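Local coordinates for venom allergen-like (VAL) 4 protein (Schistosoma mansoni, PDB 4P27) that binds lipids and belongs to the SCP/TAPS (CAP) family, although it lacks the prototypical CAP sequence motifs, at residues 94-106 / 143-155. Numbering follows the deposited sequence.
With NAG (2-acetamido-2-deoxy-beta-D-glucopyranose), chain B.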
loop_
_atom_site.group_PDB
_atom_site.type_symbol
_atom_site.label_atom_id
_atom_site.label_comp_id
_atom_site.label_asym_id
_atom_site.label_seq_id
_atom_site.Cartn_x
_atom_site.Cartn_y
_atom_site.Cartn_z
ATOM N N GLU A 94 -10.293 -3.877 0.442
ATOM C CA GLU A 94 -9.944 -5.165 0.936
ATOM C C GLU A 94 -10.040 -5.262 2.428
ATOM O O GLU A 94 -9.971 -6.376 2.941
ATOM C CB GLU A 94 -8.514 -5.521 0.553
ATOM C CG GLU A 94 -8.314 -5.651 -0.927
ATOM C CD GLU A 94 -6.907 -6.109 -1.221
ATOM O OE1 GLU A 94 -6.062 -6.268 -0.285
ATOM O OE2 GLU A 94 -6.636 -6.293 -2.390
ATOM N N TYR A 95 -10.187 -4.136 3.146
ATOM C CA TYR A 95 -10.446 -4.234 4.572
ATOM C C TYR A 95 -11.738 -5.033 4.902
ATOM O O TYR A 95 -11.859 -5.555 6.006
ATOM C CB TYR A 95 -10.511 -2.829 5.232
ATOM C CG TYR A 95 -11.787 -2.043 4.993
ATOM C CD1 TYR A 95 -12.990 -2.394 5.631
ATOM C CD2 TYR A 95 -11.779 -0.912 4.170
ATOM C CE1 TYR A 95 -14.143 -1.635 5.445
ATOM C CE2 TYR A 95 -12.921 -0.178 3.941
ATOM C CZ TYR A 95 -14.096 -0.528 4.597
ATOM O OH TYR A 95 -15.218 0.248 4.380
ATOM N N LYS A 96 -12.676 -5.130 3.945
ATOM C CA LYS A 96 -13.874 -5.960 4.127
ATOM C C LYS A 96 -13.552 -7.438 4.269
ATOM O O LYS A 96 -14.385 -8.168 4.729
ATOM C CB LYS A 96 -14.828 -5.767 2.985
ATOM C CG LYS A 96 -15.381 -4.365 3.021
ATOM C CD LYS A 96 -15.942 -3.903 1.696
ATOM C CE LYS A 96 -16.855 -2.760 2.075
ATOM N NZ LYS A 96 -17.072 -1.809 0.973
ATOM N N ASN A 97 -12.354 -7.868 3.873
ATOM C CA ASN A 97 -12.029 -9.258 3.844
ATOM C C ASN A 97 -11.183 -9.598 5.011
ATOM O O ASN A 97 -10.810 -10.758 5.162
ATOM C CB ASN A 97 -11.244 -9.610 2.584
ATOM C CG ASN A 97 -11.963 -9.213 1.297
ATOM O OD1 ASN A 97 -13.180 -9.253 1.213
ATOM N ND2 ASN A 97 -11.200 -8.834 0.288
ATOM N N TYR A 98 -10.793 -8.606 5.812
ATOM C CA TYR A 98 -9.707 -8.866 6.796
ATOM C C TYR A 98 -10.256 -8.987 8.205
ATOM O O TYR A 98 -11.027 -8.190 8.583
ATOM C CB TYR A 98 -8.624 -7.783 6.734
ATOM C CG TYR A 98 -7.514 -8.051 7.688
ATOM C CD1 TYR A 98 -6.727 -9.245 7.590
ATOM C CD2 TYR A 98 -7.235 -7.177 8.712
ATOM C CE1 TYR A 98 -5.707 -9.498 8.440
ATOM C CE2 TYR A 98 -6.181 -7.427 9.597
ATOM C CZ TYR A 98 -5.436 -8.592 9.446
ATOM O OH TYR A 98 -4.445 -8.868 10.335
ATOM N N ASN A 99 -9.910 -10.042 8.943
ATOM C CA ASN A 99 -10.192 -10.147 10.351
ATOM C C ASN A 99 -8.976 -9.991 11.159
ATOM O O ASN A 99 -8.177 -10.914 11.284
ATOM C CB ASN A 99 -10.838 -11.522 10.701
ATOM C CG ASN A 99 -11.187 -11.697 12.213
ATOM O OD1 ASN A 99 -10.641 -11.074 13.098
ATOM N ND2 ASN A 99 -11.999 -12.662 12.483
ATOM N N PHE A 100 -8.890 -8.853 11.851
ATOM C CA PHE A 100 -7.706 -8.555 12.617
ATOM C C PHE A 100 -7.514 -9.546 13.791
ATOM O O PHE A 100 -6.378 -10.015 14.094
ATOM C CB PHE A 100 -7.884 -7.100 13.077
ATOM C CG PHE A 100 -6.733 -6.549 13.831
ATOM C CD1 PHE A 100 -6.503 -6.926 15.178
ATOM C CD2 PHE A 100 -5.854 -5.658 13.218
ATOM C CE1 PHE A 100 -5.421 -6.427 15.870
ATOM C CE2 PHE A 100 -4.747 -5.202 13.922
ATOM C CZ PHE A 100 -4.562 -5.544 15.246
ATOM N N GLU A 101 -8.598 -9.807 14.527
ATOM C CA GLU A 101 -8.486 -10.705 15.766
ATOM C C GLU A 101 -7.857 -12.063 15.436
ATOM O O GLU A 101 -6.805 -12.477 16.015
ATOM C CB GLU A 101 -9.875 -10.982 16.295
ATOM C CG GLU A 101 -10.466 -9.828 17.006
ATOM C CD GLU A 101 -11.682 -10.248 17.839
ATOM O OE1 GLU A 101 -11.594 -11.239 18.586
ATOM O OE2 GLU A 101 -12.742 -9.598 17.739
ATOM N N LYS A 102 -8.379 -12.650 14.368
ATOM C CA LYS A 102 -7.783 -13.928 13.890
ATOM C C LYS A 102 -6.677 -13.763 12.909
ATOM O O LYS A 102 -6.041 -14.734 12.574
ATOM C CB LYS A 102 -8.829 -14.859 13.334
ATOM C CG LYS A 102 -10.016 -14.933 14.278
ATOM C CD LYS A 102 -10.302 -16.309 14.817
ATOM C CE LYS A 102 -11.751 -16.601 14.495
ATOM N NZ LYS A 102 -12.192 -17.755 15.301
ATOM N N ASN A 103 -6.385 -12.520 12.499
ATOM C CA ASN A 103 -5.429 -12.332 11.470
ATOM C C ASN A 103 -5.792 -13.209 10.276
ATOM O O ASN A 103 -4.964 -13.942 9.796
ATOM C CB ASN A 103 -3.993 -12.647 11.915
ATOM C CG ASN A 103 -2.975 -12.186 10.882
ATOM O OD1 ASN A 103 -3.231 -11.234 10.155
ATOM N ND2 ASN A 103 -1.817 -12.772 10.874
ATOM N N GLN A 104 -7.012 -13.136 9.787
ATOM C CA GLN A 104 -7.369 -14.040 8.745
ATOM C C GLN A 104 -8.043 -13.291 7.682
ATOM O O GLN A 104 -8.709 -12.294 7.940
ATOM C CB GLN A 104 -8.439 -15.025 9.226
ATOM C CG GLN A 104 -7.826 -16.304 9.735
ATOM C CD GLN A 104 -8.850 -17.144 10.495
ATOM O OE1 GLN A 104 -10.072 -17.036 10.271
ATOM N NE2 GLN A 104 -8.358 -17.987 11.401
ATOM N N CYS A 105 -7.953 -13.828 6.485
ATOM C CA CYS A 105 -8.431 -13.143 5.335
ATOM C C CYS A 105 -9.378 -14.069 4.577
ATOM O O CYS A 105 -9.032 -15.188 4.246
ATOM C CB CYS A 105 -7.230 -12.718 4.452
ATOM S SG CYS A 105 -7.774 -11.821 2.985
ATOM N N ASN A 106 -10.530 -13.532 4.248
ATOM C CA ASN A 106 -11.419 -14.026 3.251
ATOM C C ASN A 106 -11.283 -13.434 1.824
ATOM O O ASN A 106 -11.950 -12.467 1.496
ATOM C CB ASN A 106 -12.846 -13.802 3.771
ATOM C CG ASN A 106 -13.870 -14.560 2.969
ATOM O OD1 ASN A 106 -13.720 -15.753 2.723
ATOM N ND2 ASN A 106 -14.897 -13.867 2.517
ATOM N N GLY A 143 8.888 -3.939 3.830
ATOM C CA GLY A 143 7.593 -4.523 3.434
ATOM C C GLY A 143 6.888 -5.169 4.623
ATOM O O GLY A 143 7.351 -5.084 5.736
ATOM N N ASP A 144 5.730 -5.709 4.388
ATOM C CA ASP A 144 4.973 -6.309 5.426
ATOM C C ASP A 144 5.303 -7.805 5.618
ATOM O O ASP A 144 6.134 -8.350 4.928
ATOM C CB ASP A 144 3.481 -6.023 5.197
ATOM C CG ASP A 144 2.892 -6.679 4.024
ATOM O OD1 ASP A 144 3.551 -7.456 3.317
ATOM O OD2 ASP A 144 1.678 -6.378 3.809
ATOM N N SER A 145 4.617 -8.471 6.538
ATOM C CA SER A 145 4.795 -9.903 6.733
ATOM C C SER A 145 3.408 -10.466 6.796
ATOM O O SER A 145 2.407 -9.774 6.514
ATOM C CB SER A 145 5.591 -10.155 8.033
ATOM O OG SER A 145 4.814 -9.839 9.153
ATOM N N GLU A 146 3.299 -11.710 7.190
ATOM C CA GLU A 146 2.012 -12.339 7.370
ATOM C C GLU A 146 1.335 -11.962 8.701
ATOM O O GLU A 146 0.214 -12.257 8.847
ATOM C CB GLU A 146 2.148 -13.879 7.378
ATOM C CG GLU A 146 2.981 -14.438 8.516
ATOM C CD GLU A 146 3.169 -15.956 8.382
ATOM O OE1 GLU A 146 2.402 -16.637 7.632
ATOM O OE2 GLU A 146 4.117 -16.467 9.014
ATOM N N ASP A 147 2.001 -11.362 9.632
ATOM C CA ASP A 147 1.342 -10.817 10.890
ATOM C C ASP A 147 0.277 -9.775 10.693
ATOM O O ASP A 147 -0.071 -9.395 9.511
ATOM C CB ASP A 147 2.396 -10.171 11.771
ATOM C CG ASP A 147 3.496 -11.185 12.144
ATOM O OD1 ASP A 147 3.145 -12.357 12.137
ATOM O OD2 ASP A 147 4.673 -10.863 12.353
ATOM N N ARG A 148 -0.223 -9.317 11.855
ATOM C CA ARG A 148 -1.211 -8.234 11.906
ATOM C C ARG A 148 -0.468 -6.938 11.558
ATOM O O ARG A 148 0.743 -6.755 11.872
ATOM C CB ARG A 148 -1.897 -8.196 13.294
ATOM C CG ARG A 148 -2.832 -9.401 13.541
ATOM C CD ARG A 148 -3.181 -9.455 15.044
ATOM N NE ARG A 148 -4.093 -10.582 15.301
ATOM C CZ ARG A 148 -3.599 -11.803 15.565
ATOM N NH1 ARG A 148 -2.296 -11.976 15.651
ATOM N NH2 ARG A 148 -4.368 -12.804 15.753
ATOM N N PRO A 149 -1.171 -5.990 10.942
ATOM C CA PRO A 149 -0.447 -4.765 10.487
ATOM C C PRO A 149 0.034 -3.785 11.534
ATOM O O PRO A 149 0.936 -2.969 11.247
ATOM C CB PRO A 149 -1.460 -4.093 9.560
ATOM C CG PRO A 149 -2.826 -4.618 10.017
ATOM C CD PRO A 149 -2.578 -6.034 10.486
ATOM N N TYR A 150 -0.568 -3.822 12.727
ATOM C CA TYR A 150 -0.336 -2.841 13.784
ATOM C C TYR A 150 -0.850 -3.319 15.186
ATOM O O TYR A 150 -1.592 -4.301 15.305
ATOM C CB TYR A 150 -0.970 -1.474 13.430
ATOM C CG TYR A 150 -2.485 -1.537 13.119
ATOM C CD1 TYR A 150 -3.430 -1.615 14.138
ATOM C CD2 TYR A 150 -2.929 -1.493 11.789
ATOM C CE1 TYR A 150 -4.816 -1.701 13.839
ATOM C CE2 TYR A 150 -4.287 -1.541 11.477
ATOM C CZ TYR A 150 -5.236 -1.635 12.518
ATOM O OH TYR A 150 -6.577 -1.770 12.176
ATOM N N GLU A 151 -0.553 -2.551 16.219
ATOM C CA GLU A 151 -1.136 -2.848 17.549
ATOM C C GLU A 151 -2.448 -2.090 17.677
ATOM O O GLU A 151 -2.472 -0.887 17.391
ATOM C CB GLU A 151 -0.290 -2.231 18.582
ATOM C CG GLU A 151 0.986 -2.924 18.948
ATOM C CD GLU A 151 1.600 -2.159 20.128
ATOM O OE1 GLU A 151 0.857 -1.425 20.830
ATOM O OE2 GLU A 151 2.820 -2.260 20.334
ATOM N N ALA A 152 -3.493 -2.757 18.142
ATOM C CA ALA A 152 -4.787 -2.087 18.376
ATOM C C ALA A 152 -4.739 -1.124 19.605
ATOM O O ALA A 152 -3.867 -1.239 20.463
ATOM C CB ALA A 152 -5.860 -3.145 18.589
ATOM N N LYS A 153 -5.664 -0.186 19.674
ATOM C CA LYS A 153 -5.854 0.642 20.876
ATOM C C LYS A 153 -7.372 0.697 21.019
ATOM O O LYS A 153 -8.117 0.212 20.124
ATOM C CB LYS A 153 -5.241 2.048 20.748
ATOM C CG LYS A 153 -6.117 2.936 19.818
ATOM C CD LYS A 153 -5.609 4.385 19.711
ATOM C CE LYS A 153 -6.472 5.132 18.682
ATOM N NZ LYS A 153 -5.835 6.450 18.383
ATOM N N PRO A 154 -7.833 1.128 22.215
ATOM C CA PRO A 154 -9.246 1.075 22.538
ATOM C C PRO A 154 -9.988 2.092 21.666
ATOM O O PRO A 154 -9.483 3.208 21.422
ATOM C CB PRO A 154 -9.306 1.469 24.033
ATOM C CG PRO A 154 -7.912 1.265 24.566
ATOM C CD PRO A 154 -6.943 1.349 23.383
ATOM N N GLU A 155 -11.115 1.698 21.118
ATOM C CA GLU A 155 -11.924 2.651 20.347
ATOM C C GLU A 155 -12.241 4.010 21.092
ATOM O O GLU A 155 -12.274 5.049 20.449
ATOM C CB GLU A 155 -13.136 1.973 19.722
ATOM C CG GLU A 155 -14.317 1.892 20.678
ATOM C CD GLU A 155 -15.419 0.934 20.217
ATOM O OE1 GLU A 155 -16.425 0.790 20.969
ATOM O OE2 GLU A 155 -15.288 0.326 19.108
HETATM C C1 NAG B . 4.086 -2.424 15.063
HETATM C C2 NAG B . 4.829 -1.832 16.272
HETATM C C3 NAG B . 5.436 -2.875 17.157
HETATM C C4 NAG B . 4.372 -3.881 17.494
HETATM C C5 NAG B . 3.887 -4.519 16.211
HETATM C C6 NAG B . 2.952 -5.645 16.560
HETATM C C7 NAG B . 5.657 0.283 15.591
HETATM C C8 NAG B . 6.803 1.071 15.087
HETATM N N2 NAG B . 5.897 -0.957 15.902
HETATM O O3 NAG B . 5.947 -2.251 18.327
HETATM O O4 NAG B . 4.912 -4.853 18.336
HETATM O O5 NAG B . 3.275 -3.529 15.407
HETATM O O6 NAG B . 2.372 -6.213 15.412
HETATM O O7 NAG B . 4.579 0.786 15.674
#
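Arg148 reaches across to the turn of the small hairpin formed by strands 98-99 and 104-105 and grips two successive backbone carbonyls with its guanidinium. Arg148 NE donates to Phe100 O at 2.6 Å, and Arg148 NH2 bonds Glu101 O nearly straight, at 165°, though its exact length is doubtful. The side chain runs extended from CG to NE, which carries the charged group up to the turn, while Asn103 CB lies 3.7 Å above the centre of one guanidinium face. On the way, Arg148 CD passes over a face of the Phe100 ring, a CH-pi contact 4.2 Å from the centroid. The CE2-CZ side of the same ring meets Tyr150: Phe100 CE2 sits over one face of the Tyr150 ring, 3.5 Å from Tyr150 CE1, and Phe100 CZ points in plane at Tyr150 O. Tyr98 OH lies 3.4 Å from Pro149 CD and donates to Asn103 OD1. Asn103 ND2 adds a third bond, to Glu146 O at 2.9 Å, directed at a lone pair.

In the second shell, Lys113 bonds Asn103 OD1 and Asp147 O, and Pro31 O holds Tyr150 OH; both help position these groups. The Asx motif of Asn99 and the G1 bulge at Asn103 and Gln104 shape the turn. One cation pairing with two turn carbonyls, plus one amide, would thus tie this CAP protein's hairpin to the loop after strand 133-141, where Arg148 and Glu151 neighbour the N-linked glycan.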